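Local coordinates for quinonprotein alcohol dehydrogenase-like protein (Bacteroides thetaiotaomicron VPI-5482, PDB 4R5O) that is of unknown function but binds calcium and joins an immunoglobulin-like beta-sandwich domain to a seven-bladed beta-propeller, at residues A48-L53 with C79-K84; L53-E58 with R74-C79; F65-D70 with T92-N97. All blocks are in the same frame, centred on the assembly; numbering follows the deposited sequence.

Interaction 1: A48-L53 with C79-K84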
loop_
_atom_site.group_PDB
_atom_site.type_symbol
_atom_site.label_atom_id
_atom_site.label_comp_id
_atom_site.label_asym_id
_atom_site.label_seq_id
_atom_site.Cartn_x
_atom_site.Cartn_y
_atom_site.Cartn_z
ATOM N N ALA A 48 -37.719 24.668 -12.526
ATOM C CA ALA A 48 -36.465 23.980 -12.829
ATOM C C ALA A 48 -36.105 22.978 -11.748
ATOM O O ALA A 48 -36.326 23.222 -10.561
ATOM C CB ALA A 48 -35.338 24.979 -12.990
ATOM N N THR A 49 -35.560 21.846 -12.174
ATOM C CA THR A 49 -35.087 20.769 -11.313
ATOM C C THR A 49 -33.618 20.532 -11.680
ATOM O O THR A 49 -33.218 20.758 -12.827
ATOM C CB THR A 49 -35.966 19.510 -11.415
ATOM O OG1 THR A 49 -35.932 18.990 -12.743
ATOM C CG2 THR A 49 -37.401 19.751 -10.960
ATOM N N TYR A 50 -32.812 20.130 -10.686
ATOM C CA TYR A 50 -31.369 19.925 -10.817
ATOM C C TYR A 50 -30.978 18.466 -10.571
ATOM O O TYR A 50 -31.692 17.725 -9.891
ATOM C CB TYR A 50 -30.627 20.835 -9.810
ATOM C CG TYR A 50 -30.810 22.330 -10.017
ATOM C CD1 TYR A 50 -32.021 22.953 -9.726
ATOM C CD2 TYR A 50 -29.732 23.141 -10.358
ATOM C CE1 TYR A 50 -32.187 24.331 -9.886
ATOM C CE2 TYR A 50 -29.879 24.525 -10.493
ATOM C CZ TYR A 50 -31.106 25.117 -10.246
ATOM O OH TYR A 50 -31.254 26.481 -10.374
ATOM N N SER A 51 -29.816 18.068 -11.110
ATOM C CA SER A 51 -29.207 16.751 -10.958
ATOM C C SER A 51 -27.705 16.918 -10.991
ATOM O O SER A 51 -27.139 17.300 -12.016
ATOM C CB SER A 51 -29.697 15.783 -12.032
ATOM O OG SER A 51 -29.133 14.484 -11.918
ATOM N N TRP A 52 -27.072 16.710 -9.844
ATOM C CA TRP A 52 -25.629 16.851 -9.680
ATOM C C TRP A 52 -24.997 15.488 -9.675
ATOM O O TRP A 52 -25.273 14.692 -8.774
ATOM C CB TRP A 52 -25.304 17.619 -8.385
ATOM C CG TRP A 52 -25.784 19.042 -8.385
ATOM C CD1 TRP A 52 -27.005 19.496 -7.990
ATOM C CD2 TRP A 52 -25.045 20.196 -8.816
ATOM N NE1 TRP A 52 -27.065 20.869 -8.115
ATOM C CE2 TRP A 52 -25.882 21.323 -8.635
ATOM C CE3 TRP A 52 -23.744 20.392 -9.312
ATOM C CZ2 TRP A 52 -25.451 22.629 -8.904
ATOM C CZ3 TRP A 52 -23.335 21.683 -9.621
ATOM C CH2 TRP A 52 -24.177 22.788 -9.404
ATOM N N LEU A 53 -24.177 15.206 -10.704
ATOM C CA LEU A 53 -23.519 13.920 -10.848
ATOM C C LEU A 53 -22.059 14.041 -10.499
ATOM O O LEU A 53 -21.332 14.805 -11.141
ATOM C CB LEU A 53 -23.675 13.342 -12.275
ATOM C CG LEU A 53 -25.082 13.337 -12.898
ATOM C CD1 LEU A 53 -25.048 12.721 -14.262
ATOM C CD2 LEU A 53 -26.092 12.591 -12.056
ATOM N N CYS A 79 -23.752 18.996 -14.042
ATOM C CA CYS A 79 -24.948 19.626 -13.540
ATOM C C CYS A 79 -25.951 19.653 -14.645
ATOM O O CYS A 79 -25.745 20.328 -15.656
ATOM C CB CYS A 79 -24.660 21.015 -12.989
ATOM S SG CYS A 79 -26.127 21.872 -12.404
ATOM N N ILE A 80 -27.019 18.876 -14.476
ATOM C CA ILE A 80 -28.109 18.816 -15.431
ATOM C C ILE A 80 -29.262 19.604 -14.839
ATOM O O ILE A 80 -29.737 19.268 -13.756
ATOM C CB ILE A 80 -28.485 17.351 -15.787
ATOM C CG1 ILE A 80 -27.230 16.498 -16.112
ATOM C CG2 ILE A 80 -29.498 17.327 -16.924
ATOM C CD1 ILE A 80 -27.454 15.055 -16.209
ATOM N N ILE A 81 -29.662 20.693 -15.505
ATOM C CA ILE A 81 -30.798 21.526 -15.080
ATOM C C ILE A 81 -31.878 21.344 -16.132
ATOM O O ILE A 81 -31.625 21.569 -17.317
ATOM C CB ILE A 81 -30.423 23.009 -14.835
ATOM C CG1 ILE A 81 -29.095 23.118 -14.053
ATOM C CG2 ILE A 81 -31.598 23.750 -14.155
ATOM C CD1 ILE A 81 -28.532 24.451 -13.940
ATOM N N LYS A 82 -33.060 20.892 -15.688
ATOM C CA LYS A 82 -34.217 20.516 -16.504
ATOM C C LYS A 82 -35.473 21.330 -16.155
ATOM O O LYS A 82 -35.708 21.605 -14.984
ATOM C CB LYS A 82 -34.455 19.018 -16.204
ATOM C CG LYS A 82 -35.578 18.283 -16.913
ATOM C CD LYS A 82 -35.539 16.810 -16.474
ATOM C CE LYS A 82 -36.641 15.953 -17.049
ATOM N NZ LYS A 82 -36.522 14.540 -16.595
ATOM N N ASN A 83 -36.285 21.697 -17.164
ATOM C CA ASN A 83 -37.607 22.337 -16.984
ATOM C C ASN A 83 -38.530 21.808 -18.093
ATOM O O ASN A 83 -38.071 21.057 -18.950
ATOM C CB ASN A 83 -37.559 23.886 -16.942
ATOM C CG ASN A 83 -37.219 24.617 -18.221
ATOM O OD1 ASN A 83 -37.049 24.041 -19.301
ATOM N ND2 ASN A 83 -37.123 25.934 -18.120
ATOM N N LYS A 84 -39.807 22.210 -18.091
ATOM C CA LYS A 84 -40.846 21.757 -19.023
ATOM C C LYS A 84 -40.384 21.840 -20.502
ATOM O O LYS A 84 -40.711 20.948 -21.290
ATOM C CB LYS A 84 -42.116 22.611 -18.821
ATOM C CG LYS A 84 -43.367 22.081 -19.519
ATOM C CD LYS A 84 -44.585 22.967 -19.276
ATOM C CE LYS A 84 -45.794 22.465 -20.033
ATOM N NZ LYS A 84 -47.014 23.270 -19.752
#
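Cys79 sets its SG anti to the backbone N (chi1 178°), whereas Trp52 turns CG anti to its carbonyl carbon (chi1 -65°), and the thiol comes to lie over one face of the indole. SG is 3.6 Å from the centroid of the six-membered ring of Trp52, displaced toward the rim on the CZ2 and CH2 side, and Cys79 CB sits over the same ring near CZ3: a sulfur-aromatic contact backed by a CH-pi contact. Two residues along each strand, on the same face, Ile81 lies side by side with Tyr50. Its CG2 stands over the centre of the phenol ring, 4.1 Å from the Tyr50 centroid, while CD1 reaches Tyr50 CE2 at 3.7 Å. Cys79 SG lies at the edge of that ring and so bridges the two aromatics. These residues line one face of an antiparallel strand pair, 49-53 against 79-83, in the larger sheet of the immunoglobulin-like sandwich; Phe65 of the other sheet meets the Trp52 ring, and Glu62 O accepts the bond from Trp52 NE1. Thr49 and Lys82 form a hydrogen-bonded pair, with N of Thr49 2.8 Å from O of Lys82 and the return bond from Lys82 N to Thr49 O likewise close to linear. At Ser51 and Ile80 the two bonds differ: Ile80 N gives a nearly linear bond to Ser51 O, but Ser51 N to Ile80 O is weak, bent to 127°. On the face of Thr49, Ser51, Ile80 and Lys82, Ile80 CD1 meets Leu53 CD1 at 3.9 Å, and Ser51 OG is hydrogen-bonded to Glu58 on the next strand.

Interaction 2: L53-E58 with R74-C79. With ACT (acetate ion), chain H.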
loop_
_atom_site.group_PDB
_atom_site.type_symbol
_atom_site.label_atom_id
_atom_site.label_comp_id
_atom_site.label_asym_id
_atom_site.label_seq_id
_atom_site.Cartn_x
_atom_site.Cartn_y
_atom_site.Cartn_z
ATOM N N LEU A 53 -24.177 15.206 -10.704
ATOM C CA LEU A 53 -23.519 13.920 -10.848
ATOM C C LEU A 53 -22.059 14.041 -10.499
ATOM O O LEU A 53 -21.332 14.805 -11.141
ATOM C CB LEU A 53 -23.675 13.342 -12.275
ATOM C CG LEU A 53 -25.082 13.337 -12.898
ATOM C CD1 LEU A 53 -25.048 12.721 -14.262
ATOM C CD2 LEU A 53 -26.092 12.591 -12.056
ATOM N N VAL A 54 -21.639 13.292 -9.468
ATOM C CA VAL A 54 -20.246 13.176 -9.018
ATOM C C VAL A 54 -19.748 11.849 -9.554
ATOM O O VAL A 54 -20.329 10.808 -9.250
ATOM C CB VAL A 54 -20.093 13.322 -7.486
ATOM C CG1 VAL A 54 -18.635 13.137 -7.077
ATOM C CG2 VAL A 54 -20.632 14.671 -7.009
ATOM N N ASN A 55 -18.771 11.901 -10.454
ATOM C CA ASN A 55 -18.234 10.734 -11.170
ATOM C C ASN A 55 -19.395 9.891 -11.788
ATOM O O ASN A 55 -19.398 8.661 -11.693
ATOM C CB ASN A 55 -17.355 9.884 -10.269
ATOM C CG ASN A 55 -16.091 10.580 -9.868
ATOM O OD1 ASN A 55 -15.416 11.209 -10.691
ATOM N ND2 ASN A 55 -15.709 10.434 -8.606
ATOM N N GLY A 56 -20.356 10.590 -12.408
ATOM C CA GLY A 56 -21.509 10.000 -13.084
ATOM C C GLY A 56 -22.633 9.502 -12.199
ATOM O O GLY A 56 -23.653 9.040 -12.714
ATOM N N LYS A 57 -22.465 9.578 -10.871
ATOM C CA LYS A 57 -23.469 9.108 -9.916
ATOM C C LYS A 57 -24.190 10.306 -9.295
ATOM O O LYS A 57 -23.525 11.225 -8.819
ATOM C CB LYS A 57 -22.797 8.231 -8.826
ATOM C CG LYS A 57 -21.957 7.037 -9.338
ATOM C CD LYS A 57 -22.782 5.880 -9.944
ATOM C CE LYS A 57 -21.917 4.768 -10.501
ATOM N NZ LYS A 57 -21.187 5.161 -11.741
ATOM N N GLU A 58 -25.540 10.302 -9.288
ATOM C CA GLU A 58 -26.315 11.417 -8.740
ATOM C C GLU A 58 -26.038 11.560 -7.256
ATOM O O GLU A 58 -26.166 10.604 -6.480
ATOM C CB GLU A 58 -27.818 11.277 -8.994
ATOM C CG GLU A 58 -28.600 12.538 -8.653
ATOM C CD GLU A 58 -30.086 12.489 -8.934
ATOM O OE1 GLU A 58 -30.734 11.481 -8.569
ATOM O OE2 GLU A 58 -30.614 13.492 -9.467
ATOM N N ARG A 74 -10.392 13.418 -6.293
ATOM C CA ARG A 74 -10.457 13.892 -7.665
ATOM C C ARG A 74 -11.783 13.378 -8.178
ATOM O O ARG A 74 -12.132 12.236 -7.879
ATOM C CB ARG A 74 -9.236 13.503 -8.544
ATOM C CG ARG A 74 -9.071 12.056 -8.778
ATOM C CD ARG A 74 -8.183 11.742 -9.948
ATOM N NE ARG A 74 -8.118 10.284 -10.102
ATOM C CZ ARG A 74 -7.512 9.640 -11.086
ATOM N NH1 ARG A 74 -6.916 10.313 -12.058
ATOM N NH2 ARG A 74 -7.510 8.312 -11.113
ATOM N N ALA A 75 -12.577 14.242 -8.829
ATOM C CA ALA A 75 -13.905 13.884 -9.309
ATOM C C ALA A 75 -14.329 14.733 -10.498
ATOM O O ALA A 75 -13.885 15.866 -10.643
ATOM C CB ALA A 75 -14.929 14.044 -8.190
ATOM N N ASP A 76 -15.172 14.151 -11.359
ATOM C CA ASP A 76 -15.829 14.795 -12.486
ATOM C C ASP A 76 -17.177 15.251 -11.995
ATOM O O ASP A 76 -17.817 14.533 -11.220
ATOM C CB ASP A 76 -15.926 13.857 -13.708
ATOM C CG ASP A 76 -14.630 13.616 -14.458
ATOM O OD1 ASP A 76 -14.016 14.609 -14.918
ATOM O OD2 ASP A 76 -14.305 12.432 -14.717
ATOM N N LEU A 77 -17.596 16.454 -12.368
ATOM C CA LEU A 77 -18.875 16.957 -11.901
ATOM C C LEU A 77 -19.715 17.478 -13.058
ATOM O O LEU A 77 -19.251 18.293 -13.862
ATOM C CB LEU A 77 -18.657 18.064 -10.861
ATOM C CG LEU A 77 -19.876 18.787 -10.284
ATOM C CD1 LEU A 77 -20.751 17.868 -9.442
ATOM C CD2 LEU A 77 -19.427 19.894 -9.459
ATOM N N SER A 78 -20.961 16.989 -13.124
ATOM C CA SER A 78 -21.952 17.431 -14.095
ATOM C C SER A 78 -23.144 18.015 -13.389
ATOM O O SER A 78 -23.517 17.590 -12.285
ATOM C CB SER A 78 -22.399 16.300 -15.017
ATOM O OG SER A 78 -21.326 15.842 -15.820
ATOM N N CYS A 79 -23.752 18.996 -14.042
ATOM C CA CYS A 79 -24.948 19.626 -13.540
ATOM C C CYS A 79 -25.951 19.653 -14.645
ATOM O O CYS A 79 -25.745 20.328 -15.656
ATOM C CB CYS A 79 -24.660 21.015 -12.989
ATOM S SG CYS A 79 -26.127 21.872 -12.404
HETATM C C ACT H . -15.555 9.846 -5.070
HETATM O O ACT H . -15.644 9.176 -6.123
HETATM O OXT ACT H . -15.292 11.093 -5.002
HETATM C CH3 ACT H . -15.811 9.076 -3.756
#
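Asn55 reaches across to Ala75 and Asp76 with its carboxamide. From CB, the first torsion places CG anti to the carbonyl carbon, beside the backbone N (chi1 -67°), and CG lies 4.0 Å from Ala75 CA. At the tip the amide divides its work. OD1 accepts the backbone N-H of Asp76 at 3.0 Å, a straight bond at the hydrogen, although the donor stands well above the plane of the Asn55 carboxamide; the same oxygen lies near Ala75 CA. ND2 packs 3.7 Å from Ala75 CB and makes a weak hydrogen bond to O of an acetate ion, probably from the crystallisation liquor, at 2.8 Å. The backbone N of Asn55 also bonds to Asp76 O, so this residue grips Asp76 through both main chain and side chain. Asn55 and Gly56, both with positive phi, are the two central residues of a type I' turn from Val54 to Lys57 that closes the hairpin of strands 49-54 and 57-60 in the immunoglobulin-like domain. Before the turn, strand 49-54 pairs with strand 74-83 on its other side: Leu53 and Ser78 exchange two backbone hydrogen bonds, N of Leu53 being 2.9 Å from O of Ser78. On the face turned to the sandwich interior, Val54 splits its branches, CG2 against Leu77 CD1 and CG1 against Ala75 CB, each at 4.0 Å. Phe65 of the opposing sheet touches both Val54 and Leu77.

Interaction 3: F65-D70 with T92-N97; sequences FSYKID and TSFSSN
One face of the Tyr67 ring receives the edge of Phe94, whose CZ lies 3.7 Å above the phenol plane, offset toward the rim. Centroids are 5.0 Å apart and the planes stand at 64°, a T-shaped (edge-to-face) pair; the nearest atoms are Tyr67 CE1 and Phe94 CE2, at 3.6 Å. Phe94 starts toward Tyr67 from a CG set between the backbone N and the carbonyl carbon (chi1 66°). Two further side chains meet the same ring obliquely: Phe65 CZ approaches Phe94 CE1 at 4.2 Å, and Ile69 CD1 comes within 3.6 Å of Phe94 CE2. Beyond it, Ile69 CG2 packs on Ser96 CB at 3.5 Å, while Ser96 OG is hydrogen-bonded to His98 and to Cys73 N. An alanine in place of Tyr67 would probably leave the edge of Phe94 without its aromatic face and open a gap beside that ring. Ile69 is the centre of an inverse gamma turn. Leu36, on the strand beside 65-68, and Ala75, on the strand beside 86-97, also touch Phe94. Side chains thus mesh from two facing sheets that share no backbone pairing here, as in the hydrophobic core of an immunoglobulin-like beta-sandwich.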
loop_
_atom_site.group_PDB
_atom_site.type_symbol
_atom_site.label_atom_id
_atom_site.label_comp_id
_atom_site.label_asym_id
_atom_site.label_seq_id
_atom_site.Cartn_x
_atom_site.Cartn_y
_atom_site.Cartn_z
ATOM N N PHE A 65 -24.881 23.136 -5.108
ATOM C CA PHE A 65 -24.020 21.997 -4.822
ATOM C C PHE A 65 -23.082 22.301 -3.669
ATOM O O PHE A 65 -22.304 23.248 -3.750
ATOM C CB PHE A 65 -23.211 21.627 -6.081
ATOM C CG PHE A 65 -22.221 20.487 -5.957
ATOM C CD1 PHE A 65 -22.658 19.163 -5.879
ATOM C CD2 PHE A 65 -20.851 20.724 -6.013
ATOM C CE1 PHE A 65 -21.742 18.107 -5.786
ATOM C CE2 PHE A 65 -19.936 19.665 -5.913
ATOM C CZ PHE A 65 -20.390 18.367 -5.798
ATOM N N SER A 66 -23.126 21.488 -2.608
ATOM C CA SER A 66 -22.214 21.644 -1.481
ATOM C C SER A 66 -21.526 20.313 -1.257
ATOM O O SER A 66 -22.194 19.283 -1.147
ATOM C CB SER A 66 -22.946 22.143 -0.243
ATOM O OG SER A 66 -22.024 22.400 0.804
ATOM N N TYR A 67 -20.188 20.314 -1.284
ATOM C CA TYR A 67 -19.403 19.082 -1.131
ATOM C C TYR A 67 -18.150 19.372 -0.313
ATOM O O TYR A 67 -17.289 20.109 -0.800
ATOM C CB TYR A 67 -19.046 18.541 -2.528
ATOM C CG TYR A 67 -18.490 17.140 -2.573
ATOM C CD1 TYR A 67 -17.138 16.899 -2.371
ATOM C CD2 TYR A 67 -19.289 16.070 -2.949
ATOM C CE1 TYR A 67 -16.616 15.608 -2.434
ATOM C CE2 TYR A 67 -18.770 14.779 -3.063
ATOM C CZ TYR A 67 -17.432 14.549 -2.797
ATOM O OH TYR A 67 -16.937 13.266 -2.904
ATOM N N LYS A 68 -18.049 18.827 0.926
ATOM C CA LYS A 68 -16.872 19.068 1.765
ATOM C C LYS A 68 -15.694 18.216 1.278
ATOM O O LYS A 68 -15.841 17.005 1.079
ATOM C CB LYS A 68 -17.154 18.793 3.258
ATOM N N ILE A 69 -14.539 18.855 1.055
ATOM C CA ILE A 69 -13.314 18.186 0.630
ATOM C C ILE A 69 -12.604 17.777 1.925
ATOM O O ILE A 69 -11.695 18.462 2.424
ATOM C CB ILE A 69 -12.493 19.110 -0.319
ATOM C CG1 ILE A 69 -13.354 19.613 -1.485
ATOM C CG2 ILE A 69 -11.214 18.437 -0.809
ATOM C CD1 ILE A 69 -14.014 18.497 -2.368
ATOM N N ASP A 70 -13.122 16.708 2.531
ATOM C CA ASP A 70 -12.635 16.226 3.824
ATOM C C ASP A 70 -11.702 15.005 3.633
ATOM O O ASP A 70 -11.204 14.445 4.610
ATOM C CB ASP A 70 -13.823 15.894 4.754
ATOM C CG ASP A 70 -14.876 14.937 4.215
ATOM O OD1 ASP A 70 -14.676 14.384 3.085
ATOM O OD2 ASP A 70 -15.911 14.750 4.907
ATOM N N THR A 92 -17.549 20.082 -15.224
ATOM C CA THR A 92 -16.272 20.548 -14.702
ATOM C C THR A 92 -15.683 19.372 -13.914
ATOM O O THR A 92 -16.205 18.255 -13.977
ATOM C CB THR A 92 -16.391 21.876 -13.881
ATOM O OG1 THR A 92 -15.073 22.369 -13.638
ATOM C CG2 THR A 92 -17.169 21.717 -12.548
ATOM N N SER A 93 -14.583 19.618 -13.212
ATOM C CA SER A 93 -13.951 18.627 -12.364
ATOM C C SER A 93 -13.383 19.331 -11.144
ATOM O O SER A 93 -13.224 20.555 -11.152
ATOM C CB SER A 93 -12.889 17.845 -13.129
ATOM O OG SER A 93 -11.903 18.710 -13.661
ATOM N N PHE A 94 -13.185 18.580 -10.060
ATOM C CA PHE A 94 -12.616 19.127 -8.837
ATOM C C PHE A 94 -11.673 18.105 -8.223
ATOM O O PHE A 94 -11.758 16.906 -8.517
ATOM C CB PHE A 94 -13.685 19.572 -7.835
ATOM C CG PHE A 94 -14.560 18.510 -7.228
ATOM C CD1 PHE A 94 -15.756 18.154 -7.822
ATOM C CD2 PHE A 94 -14.240 17.944 -6.009
ATOM C CE1 PHE A 94 -16.607 17.239 -7.213
ATOM C CE2 PHE A 94 -15.081 17.016 -5.415
ATOM C CZ PHE A 94 -16.266 16.682 -6.013
ATOM N N SER A 95 -10.725 18.610 -7.431
ATOM C CA SER A 95 -9.712 17.817 -6.749
ATOM C C SER A 95 -9.226 18.556 -5.535
ATOM O O SER A 95 -9.397 19.762 -5.442
ATOM C CB SER A 95 -8.548 17.493 -7.690
ATOM O OG SER A 95 -7.908 18.678 -8.135
ATOM N N SER A 96 -8.624 17.828 -4.603
ATOM C CA SER A 96 -8.033 18.356 -3.375
ATOM C C SER A 96 -6.568 18.702 -3.596
ATOM O O SER A 96 -5.890 18.007 -4.350
ATOM C CB SER A 96 -8.170 17.338 -2.241
ATOM O OG SER A 96 -7.624 16.080 -2.609
ATOM N N ASN A 97 -6.078 19.748 -2.937
ATOM C CA ASN A 97 -4.673 20.131 -2.984
ATOM C C ASN A 97 -3.997 19.453 -1.802
ATOM O O ASN A 97 -3.863 20.037 -0.725
ATOM C CB ASN A 97 -4.496 21.671 -2.990
ATOM C CG ASN A 97 -3.053 22.129 -3.032
ATOM O OD1 ASN A 97 -2.179 21.488 -3.623
ATOM N ND2 ASN A 97 -2.764 23.265 -2.432
#

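Interactions 1 and 2 are consecutive lengths of one strand pairing, 49-54 against 74-83, sharing Leu53 and Cys79; interaction 3 instead joins the two sheets of the sandwich. Backbone hydrogen bonds run through the first two, joined in interaction 1 by sulfur-aromatic and CH-pi packing, whereas interaction 3 consists of aromatic and aliphatic packing. Burial follows the same division: interaction 3 is buried, interaction 1 has one inward and one more exposed face, and interaction 2 lies at the surface, where a polar carboxamide continues the pairing at the turn. Phe65 connects all three, its CB packing on Trp52 CE3 and its CE2 on Leu77 CD2. Strand 74-83 also pairs with 86-97, with Ala75 N bonding to Phe94 O.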